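Local coordinates for Non-ribosomal peptide synthetase (Streptomyces halstedii, PDB 3WV4), which belongs to the AMP-binding (ANL) enzyme family and represents the N-terminal part of a non-ribosomal peptide synthetase, at residues Met285-Ser290 against Ala317-Val322; Arg310-Ser315 against Ser329-Ala334; Ala334-Met339 against His354-Arg359; Arg347-Pro352 against Asp361-Pro366. All coordinates share one frame; numbering follows the deposited sequence.

Overall arrangement
All four contacts follow one mixed beta-sheet of the AMP-binding fold. Strands 284-287, 311-314 and 335-340 run parallel, and 349-350 and 362-366 then continue it antiparallel. Contacts 1 and 2, with centres about 10 Å apart, both use helix 321-330, and their segments alternate along the chain. Contact 2 closes before contact 3 opens, the two sharing A334, about 9 Å apart. Contacts 3 and 4 again alternate, about 10 Å between centres, and meet where strand 335-340 pairs with 349-350. Contacts 1 and 4, about 15 Å apart, do not touch, but L319 of contact 1 packs on V336 of contact 3. The set leads from beta-alpha-beta crossovers into a beta hairpin at the same sheet.

Contact 1 of 4, residues Met285-Ser290 against Ala317-Val322; sequences MPIVPS and AALPQV
L319 divides its two methyls between two residues of the 285-290 segment. Its CG stands anti to the backbone N (chi1 -160°), which brings the branch end nearer than the start of the side chain would suggest. CD1 rests 3.8 Å from CA of P289 and also lies beside CG of that proline ring. The other, CD2, meets the tip of I287, 4.0 Å from its CD1, the two side chains crossing at about a right angle. I287 reaches there with CG1 in the crowded position between N and carbonyl carbon (chi1 57°). The P289 ring, in the first turn of helix 289-300, turns its CG to the backbone of the other segment, 3.4 Å from O of A318 and 3.5 Å from O of A317; CB of A317 lies 4.3 Å from the same CG. A292 of that helix also touches L319, while N314 ND2 takes up the carbonyl of A317 in a hydrogen bond. The contact joins the start of helix 289-300 to the loop that leads into helix 321-330. Its chemistry is apolar: methyls and a proline ring meet the loop by van der Waals contact, while a polar link to the sheet comes through N314.

Contact 2 of 4, residues Arg310-Ser315 against Ser329-Ala334; sequences RMFTNS and SAFPGA
The backbones come closest at R310 and A334, whose CA atoms lie 3.8 Å apart, where a type I turn from F331 to A334 brings the chain back from helix 321-330 to the sheet. The turn is closed by A334 N on the carbonyl O of F331 at 3.0 Å. Across the contact, CA of A334 points its hydrogen at the carbonyl O of R310, 3.3 Å away, a CA-H...O contact beside the true strand pairing that begins one residue later, at Q335. The side chains that carry the packing are F312, F331 and A334. Both phenylalanines hold CG anti to the carbonyl carbon (chi1 -63° for F312, -52° for F331) and point toward the opposite segment, and the two side chains cross at about a right angle. CZ of F312 is 3.6 Å from CD1 of F331, which lies at the edge of the F312 ring, near its plane. The ring planes are 59° apart and the centroids 5.5 Å, an oblique aromatic pair. CB of A334 fills in alongside, 3.7 Å from CE2 of F312. R310 instead extends its chain away from the turn, and its guanidinium NH2 forms a salt bridge with D235. The contact spans the beta-alpha-beta unit of strand 311-314, helix 321-330 and strand 335-340. Helix 289-300 packs on the aromatic pair, through L295 on F312 and I299 on F331, while M284 and M285 of strand 284-287 flank R310 and F312.

Contact 3 of 4, residues Ala334-Met339 against His354-Arg359; sequences AQVVRM and HLEHER
E356, R338 and Q335 bury the most surface here, with E356 foremost. Its CG takes the crowded position between N and carbonyl carbon (chi1 65°), and the chain beyond extends across Q335 to the edge of strand 335-340. There OE1 accepts the backbone N-H of V336 at 2.9 Å in a fairly straight bond (162°), met from well above the carboxylate plane. The same oxygen forms a salt bridge with R328 of helix 321-330, so it is gripped by a neutral and a charged donor, which would favour the ionised carboxylate. Q335 crosses E356 at about a right angle, its CG 3.4 Å from OE2 of E356. Amide and carboxylate do not bond directly: a water accepts from NE2 of Q335 at 2.9 Å and donates to OE2 of E356 at 2.5 Å. The 354-359 segment belongs to the connection of a beta hairpin, between strands 349-350 and 362-366, and bends in a type I turn from L355 to E358 that comes up beside strand 335-340. R338 addresses this turn from the other end of the contact. Bent at chi2 and chi3, its side chain brings the guanidinium edge to carbonyls of the turn and of R359 just after it, with O of E356, E358 and R359 all near its plane. NH2 of R338 makes a weak bond to O of E358 at 3.3 Å, lies 2.7 Å from O of R359 and also donates to O of S362.

Contact 4 of 4, residues Arg347-Pro352 against Asp361-Pro366; sequences RISIMP and DSVGLP
Strands 349-350 and 362-366 form an antiparallel beta hairpin, and I350 with L365 is its hydrogen-bonded pair. I350 N donates to O of L365 at 2.9 Å, in the carbonyl plane, and L365 N returns to O of I350 at 2.8 Å from above the I350 carbonyl plane. S349 and P366 make the adjoining non-hydrogen-bonded pair; S349 also joins I348 in a classic beta bulge opposite Y340. The S349 hydroxyl, placed between N and carbonyl carbon (chi1 68°), donates to O of V363 at a very short 2.4 Å, from above the carbonyl plane. S362 OG accepts from G364 N, an ST turn, and is also bonded to O of L437. With no side chain, G364 sits close against the backbone of I350 and M351, at backbone angles that suit glycine. M351 bends at chi2 and chi3 so that SD passes over G364 and CE presses on CB of S362, a tight 3.5 Å. L365 sets CD1 3.8 Å from CG of P352, the side chains crossing nearly at right angles. Two backbone bonds hold the register, while the S349 hydroxyl ties V363 to strand 349-350 and that of S362 links its own strand to L437 of strand 437-439.

Contact 1 of 4, residues Met285-Ser290 against Ala317-Val322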
loop_
_atom_site.group_PDB
_atom_site.type_symbol
_atom_site.label_atom_id
_atom_site.label_comp_id
_atom_site.label_asym_id
_atom_site.label_seq_id
_atom_site.Cartn_x
_atom_site.Cartn_y
_atom_site.Cartn_z
ATOM N N MET A 285 2.246 -4.132 13.384
ATOM C CA MET A 285 1.203 -4.953 12.787
ATOM C C MET A 285 0.091 -4.091 12.283
ATOM O O MET A 285 -0.674 -3.533 13.081
ATOM C CB MET A 285 0.620 -5.912 13.812
ATOM C CG MET A 285 -0.348 -6.908 13.219
ATOM S SD MET A 285 -1.053 -8.084 14.392
ATOM C CE MET A 285 -2.047 -8.982 13.192
ATOM N N PRO A 286 -0.025 -3.979 10.980
ATOM C CA PRO A 286 -1.224 -3.248 10.533
ATOM C C PRO A 286 -2.434 -4.146 10.753
ATOM O O PRO A 286 -2.322 -5.366 10.592
ATOM C CB PRO A 286 -0.949 -2.972 9.033
ATOM C CG PRO A 286 0.155 -3.905 8.658
ATOM C CD PRO A 286 0.953 -4.186 9.900
ATOM N N ILE A 287 -3.558 -3.565 11.136
ATOM C CA ILE A 287 -4.766 -4.345 11.379
ATOM C C ILE A 287 -6.013 -3.674 10.792
ATOM O O ILE A 287 -5.988 -2.510 10.377
ATOM C CB ILE A 287 -5.045 -4.499 12.905
ATOM C CG1 ILE A 287 -5.150 -3.110 13.544
ATOM C CG2 ILE A 287 -3.958 -5.319 13.577
ATOM C CD1 ILE A 287 -5.807 -3.130 14.903
ATOM N N VAL A 288 -7.097 -4.439 10.849
ATOM C CA VAL A 288 -8.452 -4.045 10.518
ATOM C C VAL A 288 -9.322 -4.588 11.672
ATOM O O VAL A 288 -8.900 -5.529 12.366
ATOM C CB VAL A 288 -8.774 -4.694 9.143
ATOM C CG1 VAL A 288 -10.248 -4.720 8.827
ATOM C CG2 VAL A 288 -8.011 -4.008 8.036
ATOM N N PRO A 289 -10.504 -3.963 11.952
ATOM C CA PRO A 289 -11.278 -4.435 13.114
ATOM C C PRO A 289 -11.404 -5.957 13.217
ATOM O O PRO A 289 -11.217 -6.524 14.320
ATOM C CB PRO A 289 -12.629 -3.773 12.913
ATOM C CG PRO A 289 -12.254 -2.446 12.313
ATOM C CD PRO A 289 -11.125 -2.765 11.361
ATOM N N SER A 290 -11.688 -6.601 12.082
ATOM C CA SER A 290 -11.941 -8.025 12.082
ATOM C C SER A 290 -10.684 -8.778 12.524
ATOM O O SER A 290 -10.757 -9.587 13.432
ATOM C CB SER A 290 -12.509 -8.519 10.756
ATOM O OG SER A 290 -11.481 -8.568 9.774
ATOM N N ALA A 317 -11.446 1.063 8.989
ATOM C CA ALA A 317 -12.709 1.373 9.726
ATOM C C ALA A 317 -12.557 1.487 11.229
ATOM O O ALA A 317 -11.665 0.926 11.798
ATOM C CB ALA A 317 -13.773 0.321 9.427
ATOM N N ALA A 318 -13.464 2.206 11.853
ATOM C CA ALA A 318 -13.451 2.463 13.265
ATOM C C ALA A 318 -13.180 1.218 14.093
ATOM O O ALA A 318 -13.791 0.159 13.920
ATOM C CB ALA A 318 -14.785 3.092 13.684
ATOM N N LEU A 319 -12.241 1.359 15.003
ATOM C CA LEU A 319 -11.888 0.311 15.920
ATOM C C LEU A 319 -12.648 0.629 17.200
ATOM O O LEU A 319 -12.520 1.739 17.710
ATOM C CB LEU A 319 -10.377 0.376 16.137
ATOM C CG LEU A 319 -9.661 -0.868 16.677
ATOM C CD1 LEU A 319 -9.857 -2.072 15.763
ATOM C CD2 LEU A 319 -8.185 -0.531 16.801
ATOM N N PRO A 320 -13.491 -0.294 17.686
ATOM C CA PRO A 320 -14.350 -0.023 18.833
ATOM C C PRO A 320 -13.602 -0.047 20.137
ATOM O O PRO A 320 -12.545 -0.708 20.227
ATOM C CB PRO A 320 -15.382 -1.164 18.805
ATOM C CG PRO A 320 -14.723 -2.251 18.018
ATOM C CD PRO A 320 -13.763 -1.608 17.069
ATOM N N GLN A 321 -14.131 0.651 21.140
ATOM C CA GLN A 321 -13.368 0.842 22.367
ATOM C C GLN A 321 -12.942 -0.494 22.944
ATOM O O GLN A 321 -11.815 -0.641 23.402
ATOM C CB GLN A 321 -14.141 1.608 23.417
ATOM C CG GLN A 321 -13.280 2.115 24.571
ATOM C CD GLN A 321 -12.134 2.977 24.072
ATOM O OE1 GLN A 321 -12.296 3.745 23.130
ATOM N NE2 GLN A 321 -10.955 2.800 24.643
ATOM N N VAL A 322 -13.850 -1.455 22.898
ATOM C CA VAL A 322 -13.621 -2.737 23.549
ATOM C C VAL A 322 -12.448 -3.493 22.958
ATOM O O VAL A 322 -11.749 -4.170 23.690
ATOM C CB VAL A 322 -14.823 -3.666 23.497
ATOM C CG1 VAL A 322 -15.432 -3.791 24.876
ATOM C CG2 VAL A 322 -15.847 -3.177 22.484
#

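Contact 2 of 4, residues Arg310-Ser315 against Ser329-Ala334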
loop_
_atom_site.group_PDB
_atom_site.type_symbol
_atom_site.label_atom_id
_atom_site.label_comp_id
_atom_site.label_asym_id
_atom_site.label_seq_id
_atom_site.Cartn_x
_atom_site.Cartn_y
_atom_site.Cartn_z
ATOM N N ARG A 310 4.923 -3.462 19.313
ATOM C CA ARG A 310 4.918 -2.087 19.775
ATOM C C ARG A 310 3.874 -1.170 19.131
ATOM O O ARG A 310 3.585 -0.075 19.653
ATOM C CB ARG A 310 6.326 -1.483 19.645
ATOM C CG ARG A 310 6.727 -0.996 18.254
ATOM C CD ARG A 310 8.199 -0.510 18.268
ATOM N NE ARG A 310 8.578 0.047 16.978
ATOM C CZ ARG A 310 8.350 1.317 16.592
ATOM N NH1 ARG A 310 7.803 2.188 17.399
ATOM N NH2 ARG A 310 8.716 1.728 15.413
ATOM N N MET A 311 3.291 -1.572 18.013
ATOM C CA MET A 311 2.257 -0.726 17.372
ATOM C C MET A 311 1.326 -1.524 16.512
ATOM O O MET A 311 1.767 -2.436 15.800
ATOM C CB MET A 311 2.885 0.358 16.483
ATOM C CG MET A 311 1.934 1.478 16.087
ATOM S SD MET A 311 2.755 2.793 15.158
ATOM C CE MET A 311 3.960 3.352 16.375
ATOM N N PHE A 312 0.042 -1.211 16.647
ATOM C CA PHE A 312 -1.000 -1.614 15.760
ATOM C C PHE A 312 -1.503 -0.379 15.024
ATOM O O PHE A 312 -1.800 0.643 15.670
ATOM C CB PHE A 312 -2.195 -2.165 16.523
ATOM C CG PHE A 312 -1.885 -3.390 17.286
ATOM C CD1 PHE A 312 -1.815 -4.620 16.651
ATOM C CD2 PHE A 312 -1.626 -3.323 18.661
ATOM C CE1 PHE A 312 -1.503 -5.769 17.365
ATOM C CE2 PHE A 312 -1.298 -4.482 19.379
ATOM C CZ PHE A 312 -1.229 -5.715 18.718
ATOM N N THR A 313 -1.630 -0.487 13.706
ATOM C CA THR A 313 -2.129 0.611 12.931
ATOM C C THR A 313 -3.411 0.175 12.200
ATOM O O THR A 313 -3.427 -0.811 11.488
ATOM C CB THR A 313 -1.078 1.163 11.960
ATOM O OG1 THR A 313 -0.709 0.206 10.995
ATOM C CG2 THR A 313 0.143 1.483 12.689
ATOM N N ASN A 314 -4.446 0.976 12.357
ATOM C CA ASN A 314 -5.735 0.645 11.857
ATOM C C ASN A 314 -6.120 1.694 10.849
ATOM O O ASN A 314 -6.188 2.896 11.168
ATOM C CB ASN A 314 -6.768 0.602 12.977
ATOM C CG ASN A 314 -8.129 0.117 12.479
ATOM O OD1 ASN A 314 -8.268 -1.029 12.068
ATOM N ND2 ASN A 314 -9.117 0.966 12.534
ATOM N N SER A 315 -6.335 1.226 9.618
ATOM C CA SER A 315 -7.003 2.018 8.606
ATOM C C SER A 315 -8.348 1.285 8.415
ATOM O O SER A 315 -8.884 0.691 9.363
ATOM C CB SER A 315 -6.119 2.192 7.319
ATOM O OG SER A 315 -5.472 1.000 6.881
ATOM N N SER A 329 -4.557 -4.472 26.863
ATOM C CA SER A 329 -4.438 -5.398 27.948
ATOM C C SER A 329 -3.515 -6.589 27.583
ATOM O O SER A 329 -2.674 -6.978 28.370
ATOM C CB SER A 329 -5.844 -5.860 28.349
ATOM O OG SER A 329 -5.817 -6.729 29.446
ATOM N N ALA A 330 -3.651 -7.088 26.365
ATOM C CA ALA A 330 -2.852 -8.203 25.869
ATOM C C ALA A 330 -1.434 -7.787 25.490
ATOM O O ALA A 330 -0.514 -8.551 25.724
ATOM C CB ALA A 330 -3.530 -8.863 24.684
ATOM N N PHE A 331 -1.272 -6.576 24.968
ATOM C CA PHE A 331 0.023 -6.021 24.566
ATOM C C PHE A 331 0.220 -4.606 25.135
ATOM O O PHE A 331 0.065 -3.618 24.407
ATOM C CB PHE A 331 0.048 -5.927 23.080
ATOM C CG PHE A 331 -0.315 -7.216 22.399
ATOM C CD1 PHE A 331 -1.568 -7.408 21.893
ATOM C CD2 PHE A 331 0.637 -8.264 22.293
ATOM C CE1 PHE A 331 -1.892 -8.590 21.288
ATOM C CE2 PHE A 331 0.316 -9.450 21.656
ATOM C CZ PHE A 331 -0.967 -9.620 21.156
ATOM N N PRO A 332 0.566 -4.496 26.425
ATOM C CA PRO A 332 0.583 -3.168 27.056
ATOM C C PRO A 332 1.717 -2.300 26.554
ATOM O O PRO A 332 1.688 -1.128 26.755
ATOM C CB PRO A 332 0.793 -3.492 28.527
ATOM C CG PRO A 332 1.437 -4.818 28.495
ATOM C CD PRO A 332 0.791 -5.547 27.397
ATOM N N GLY A 333 2.665 -2.884 25.846
ATOM C CA GLY A 333 3.732 -2.122 25.194
ATOM C C GLY A 333 3.396 -1.583 23.830
ATOM O O GLY A 333 4.246 -1.001 23.180
ATOM N N ALA A 334 2.157 -1.765 23.375
ATOM C CA ALA A 334 1.857 -1.505 22.019
ATOM C C ALA A 334 0.899 -0.342 21.956
ATOM O O ALA A 334 -0.010 -0.265 22.754
ATOM C CB ALA A 334 1.274 -2.753 21.322
#

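Contact 3 of 4, residues Ala334-Met339 against His354-Arg359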
loop_
_atom_site.group_PDB
_atom_site.type_symbol
_atom_site.label_atom_id
_atom_site.label_comp_id
_atom_site.label_asym_id
_atom_site.label_seq_id
_atom_site.Cartn_x
_atom_site.Cartn_y
_atom_site.Cartn_z
ATOM N N ALA A 334 2.157 -1.765 23.375
ATOM C CA ALA A 334 1.857 -1.505 22.019
ATOM C C ALA A 334 0.899 -0.342 21.956
ATOM O O ALA A 334 -0.010 -0.265 22.754
ATOM C CB ALA A 334 1.274 -2.753 21.322
ATOM N N GLN A 335 1.124 0.553 21.000
ATOM C CA GLN A 335 0.264 1.728 20.766
ATOM C C GLN A 335 -0.750 1.406 19.699
ATOM O O GLN A 335 -0.456 0.623 18.815
ATOM C CB GLN A 335 1.127 2.909 20.318
ATOM C CG GLN A 335 2.038 3.347 21.451
ATOM C CD GLN A 335 3.087 4.342 21.030
ATOM O OE1 GLN A 335 3.893 4.104 20.100
ATOM N NE2 GLN A 335 3.179 5.400 21.779
ATOM N N VAL A 336 -1.967 1.916 19.834
ATOM C CA VAL A 336 -3.067 1.590 18.936
ATOM C C VAL A 336 -3.470 2.848 18.222
ATOM O O VAL A 336 -3.973 3.810 18.821
ATOM C CB VAL A 336 -4.250 1.050 19.712
ATOM C CG1 VAL A 336 -5.420 0.818 18.763
ATOM C CG2 VAL A 336 -3.877 -0.213 20.440
ATOM N N VAL A 337 -3.119 2.902 16.954
ATOM C CA VAL A 337 -3.022 4.146 16.219
ATOM C C VAL A 337 -4.158 4.291 15.224
ATOM O O VAL A 337 -4.306 3.422 14.368
ATOM C CB VAL A 337 -1.684 4.224 15.476
ATOM C CG1 VAL A 337 -1.640 5.465 14.631
ATOM C CG2 VAL A 337 -0.522 4.162 16.482
ATOM N N ARG A 338 -4.943 5.372 15.354
ATOM C CA ARG A 338 -6.036 5.575 14.450
ATOM C C ARG A 338 -5.601 6.342 13.244
ATOM O O ARG A 338 -4.766 7.250 13.335
ATOM C CB ARG A 338 -7.213 6.267 15.148
ATOM C CG ARG A 338 -7.934 5.424 16.243
ATOM C CD ARG A 338 -7.728 6.004 17.669
ATOM N NE ARG A 338 -8.245 7.342 17.829
ATOM C CZ ARG A 338 -7.907 8.241 18.756
ATOM N NH1 ARG A 338 -6.950 8.064 19.650
ATOM N NH2 ARG A 338 -8.575 9.386 18.770
ATOM N N MET A 339 -6.195 6.013 12.102
ATOM C CA MET A 339 -5.866 6.642 10.828
ATOM C C MET A 339 -7.126 6.748 9.989
ATOM O O MET A 339 -8.039 5.986 10.175
ATOM C CB MET A 339 -4.837 5.788 10.068
ATOM C CG MET A 339 -3.661 5.392 10.964
ATOM S SD MET A 339 -2.257 4.767 10.095
ATOM C CE MET A 339 -2.981 3.266 9.494
ATOM N N HIS A 354 1.826 8.950 20.332
ATOM C CA HIS A 354 1.895 9.480 21.676
ATOM C C HIS A 354 0.523 10.017 22.133
ATOM O O HIS A 354 0.335 10.197 23.342
ATOM C CB HIS A 354 3.093 10.505 21.871
ATOM C CG HIS A 354 2.836 11.892 21.341
ATOM N ND1 HIS A 354 2.891 12.202 20.004
ATOM C CD2 HIS A 354 2.532 13.048 21.976
ATOM C CE1 HIS A 354 2.579 13.467 19.816
ATOM N NE2 HIS A 354 2.376 14.017 21.004
ATOM N N LEU A 355 -0.412 10.295 21.210
ATOM C CA LEU A 355 -1.746 10.843 21.606
ATOM C C LEU A 355 -2.872 9.810 21.519
ATOM O O LEU A 355 -4.060 10.203 21.445
ATOM C CB LEU A 355 -2.117 12.086 20.757
ATOM C CG LEU A 355 -1.099 13.259 20.708
ATOM C CD1 LEU A 355 -1.559 14.362 19.765
ATOM C CD2 LEU A 355 -0.856 13.833 22.083
ATOM N N GLU A 356 -2.513 8.521 21.526
ATOM C CA GLU A 356 -3.442 7.418 21.293
ATOM C C GLU A 356 -4.629 7.394 22.284
ATOM O O GLU A 356 -5.722 6.970 21.872
ATOM C CB GLU A 356 -2.729 6.045 21.304
ATOM C CG GLU A 356 -2.137 5.695 22.652
ATOM C CD GLU A 356 -1.728 4.236 22.776
ATOM O OE1 GLU A 356 -2.435 3.271 22.353
ATOM O OE2 GLU A 356 -0.688 4.042 23.396
ATOM N N HIS A 357 -4.432 7.888 23.516
ATOM C CA HIS A 357 -5.444 7.982 24.560
ATOM C C HIS A 357 -6.342 9.239 24.500
ATOM O O HIS A 357 -7.218 9.424 25.315
ATOM C CB HIS A 357 -4.797 7.987 25.952
ATOM C CG HIS A 357 -4.035 6.759 26.228
ATOM N ND1 HIS A 357 -4.638 5.531 26.279
ATOM C CD2 HIS A 357 -2.706 6.541 26.420
ATOM C CE1 HIS A 357 -3.713 4.606 26.487
ATOM N NE2 HIS A 357 -2.540 5.187 26.571
ATOM N N GLU A 358 -6.142 10.082 23.526
ATOM C CA GLU A 358 -6.728 11.421 23.591
ATOM C C GLU A 358 -7.641 11.655 22.450
ATOM O O GLU A 358 -7.461 11.056 21.422
ATOM C CB GLU A 358 -5.627 12.461 23.602
ATOM C CG GLU A 358 -5.060 12.550 24.989
ATOM C CD GLU A 358 -3.992 13.544 25.078
ATOM O OE1 GLU A 358 -4.174 14.652 24.524
ATOM O OE2 GLU A 358 -2.991 13.202 25.709
ATOM N N ARG A 359 -8.640 12.500 22.676
ATOM C CA ARG A 359 -9.627 12.864 21.679
ATOM C C ARG A 359 -10.187 11.617 21.022
ATOM O O ARG A 359 -10.055 11.421 19.815
ATOM C CB ARG A 359 -8.983 13.794 20.673
ATOM C CG ARG A 359 -8.429 15.048 21.308
ATOM C CD ARG A 359 -7.563 15.736 20.304
ATOM N NE ARG A 359 -7.277 17.094 20.697
ATOM C CZ ARG A 359 -6.223 17.451 21.409
ATOM N NH1 ARG A 359 -5.331 16.531 21.820
ATOM N NH2 ARG A 359 -6.053 18.742 21.711
HETATM O O HOH W 1 1.065 5.747 23.713
#

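Contact 4 of 4, residues Arg347-Pro352 against Asp361-Pro366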
loop_
_atom_site.group_PDB
_atom_site.type_symbol
_atom_site.label_atom_id
_atom_site.label_comp_id
_atom_site.label_asym_id
_atom_site.label_seq_id
_atom_site.Cartn_x
_atom_site.Cartn_y
_atom_site.Cartn_z
ATOM N N ARG A 347 -3.769 8.488 2.166
ATOM C CA ARG A 347 -4.147 8.670 3.546
ATOM C C ARG A 347 -4.355 10.132 3.869
ATOM O O ARG A 347 -3.737 11.026 3.254
ATOM C CB ARG A 347 -3.140 7.976 4.486
ATOM C CG ARG A 347 -3.624 7.881 5.890
ATOM C CD ARG A 347 -2.922 6.840 6.747
ATOM N NE ARG A 347 -3.234 5.501 6.283
ATOM C CZ ARG A 347 -2.351 4.508 6.209
ATOM N NH1 ARG A 347 -1.092 4.688 6.650
ATOM N NH2 ARG A 347 -2.733 3.309 5.798
ATOM N N ILE A 348 -5.223 10.386 4.809
ATOM C CA ILE A 348 -5.619 11.758 5.102
ATOM C C ILE A 348 -5.131 12.245 6.439
ATOM O O ILE A 348 -4.620 13.387 6.537
ATOM C CB ILE A 348 -7.150 11.901 5.056
ATOM C CG1 ILE A 348 -7.493 11.723 3.583
ATOM C CG2 ILE A 348 -7.585 13.263 5.584
ATOM C CD1 ILE A 348 -8.931 11.561 3.160
ATOM N N SER A 349 -5.353 11.442 7.465
ATOM C CA SER A 349 -5.030 11.847 8.808
ATOM C C SER A 349 -4.526 10.662 9.570
ATOM O O SER A 349 -4.894 9.482 9.267
ATOM C CB SER A 349 -6.245 12.408 9.541
ATOM O OG SER A 349 -7.213 11.353 9.790
ATOM N N ILE A 350 -3.660 10.960 10.530
ATOM C CA ILE A 350 -3.148 9.983 11.484
ATOM C C ILE A 350 -3.101 10.611 12.870
ATOM O O ILE A 350 -2.744 11.741 12.998
ATOM C CB ILE A 350 -1.709 9.500 11.111
ATOM C CG1 ILE A 350 -1.711 8.832 9.768
ATOM C CG2 ILE A 350 -1.174 8.572 12.198
ATOM C CD1 ILE A 350 -0.305 8.354 9.348
ATOM N N MET A 351 -3.568 9.882 13.873
ATOM C CA MET A 351 -3.460 10.296 15.226
ATOM C C MET A 351 -2.075 9.932 15.665
ATOM O O MET A 351 -1.675 8.767 15.634
ATOM C CB MET A 351 -4.417 9.565 16.134
ATOM C CG MET A 351 -4.465 10.153 17.537
ATOM S SD MET A 351 -4.976 11.934 17.555
ATOM C CE MET A 351 -6.694 11.860 17.827
ATOM N N PRO A 352 -1.336 10.923 16.141
ATOM C CA PRO A 352 0.011 10.566 16.559
ATOM C C PRO A 352 0.025 9.539 17.696
ATOM O O PRO A 352 -0.729 9.708 18.642
ATOM C CB PRO A 352 0.586 11.909 17.046
ATOM C CG PRO A 352 -0.094 12.934 16.229
ATOM C CD PRO A 352 -1.508 12.388 15.979
ATOM N N ASP A 361 -12.833 10.683 19.663
ATOM C CA ASP A 361 -13.630 10.762 18.409
ATOM C C ASP A 361 -12.901 11.200 17.166
ATOM O O ASP A 361 -13.536 11.329 16.084
ATOM C CB ASP A 361 -14.805 11.738 18.608
ATOM C CG ASP A 361 -15.858 11.176 19.515
ATOM O OD1 ASP A 361 -16.027 9.924 19.526
ATOM O OD2 ASP A 361 -16.520 11.986 20.207
ATOM N N SER A 362 -11.619 11.558 17.335
ATOM C CA SER A 362 -10.840 12.077 16.237
ATOM C C SER A 362 -10.195 10.942 15.472
ATOM O O SER A 362 -9.850 9.917 16.035
ATOM C CB SER A 362 -9.748 13.090 16.771
ATOM O OG SER A 362 -8.917 13.527 15.710
ATOM N N VAL A 363 -9.963 11.182 14.193
ATOM C CA VAL A 363 -9.118 10.344 13.352
ATOM C C VAL A 363 -7.732 11.000 13.076
ATOM O O VAL A 363 -7.052 10.714 12.073
ATOM C CB VAL A 363 -9.800 10.011 12.003
ATOM C CG1 VAL A 363 -10.946 9.041 12.236
ATOM C CG2 VAL A 363 -10.255 11.260 11.259
ATOM N N GLY A 364 -7.364 11.929 13.929
ATOM C CA GLY A 364 -5.994 12.471 13.930
ATOM C C GLY A 364 -5.771 13.739 13.170
ATOM O O GLY A 364 -6.724 14.503 12.836
ATOM N N LEU A 365 -4.492 13.985 12.887
ATOM C CA LEU A 365 -4.047 15.246 12.275
ATOM C C LEU A 365 -3.721 14.950 10.845
ATOM O O LEU A 365 -3.401 13.835 10.538
ATOM C CB LEU A 365 -2.806 15.726 12.992
ATOM C CG LEU A 365 -3.018 16.176 14.422
ATOM C CD1 LEU A 365 -1.702 16.264 15.166
ATOM C CD2 LEU A 365 -3.714 17.531 14.412
ATOM N N PRO A 366 -3.792 15.958 9.957
ATOM C CA PRO A 366 -3.351 15.792 8.583
ATOM C C PRO A 366 -1.978 15.186 8.507
ATOM O O PRO A 366 -1.197 15.326 9.430
ATOM C CB PRO A 366 -3.222 17.207 8.065
ATOM C CG PRO A 366 -3.906 18.094 9.037
ATOM C CD PRO A 366 -3.972 17.372 10.339
#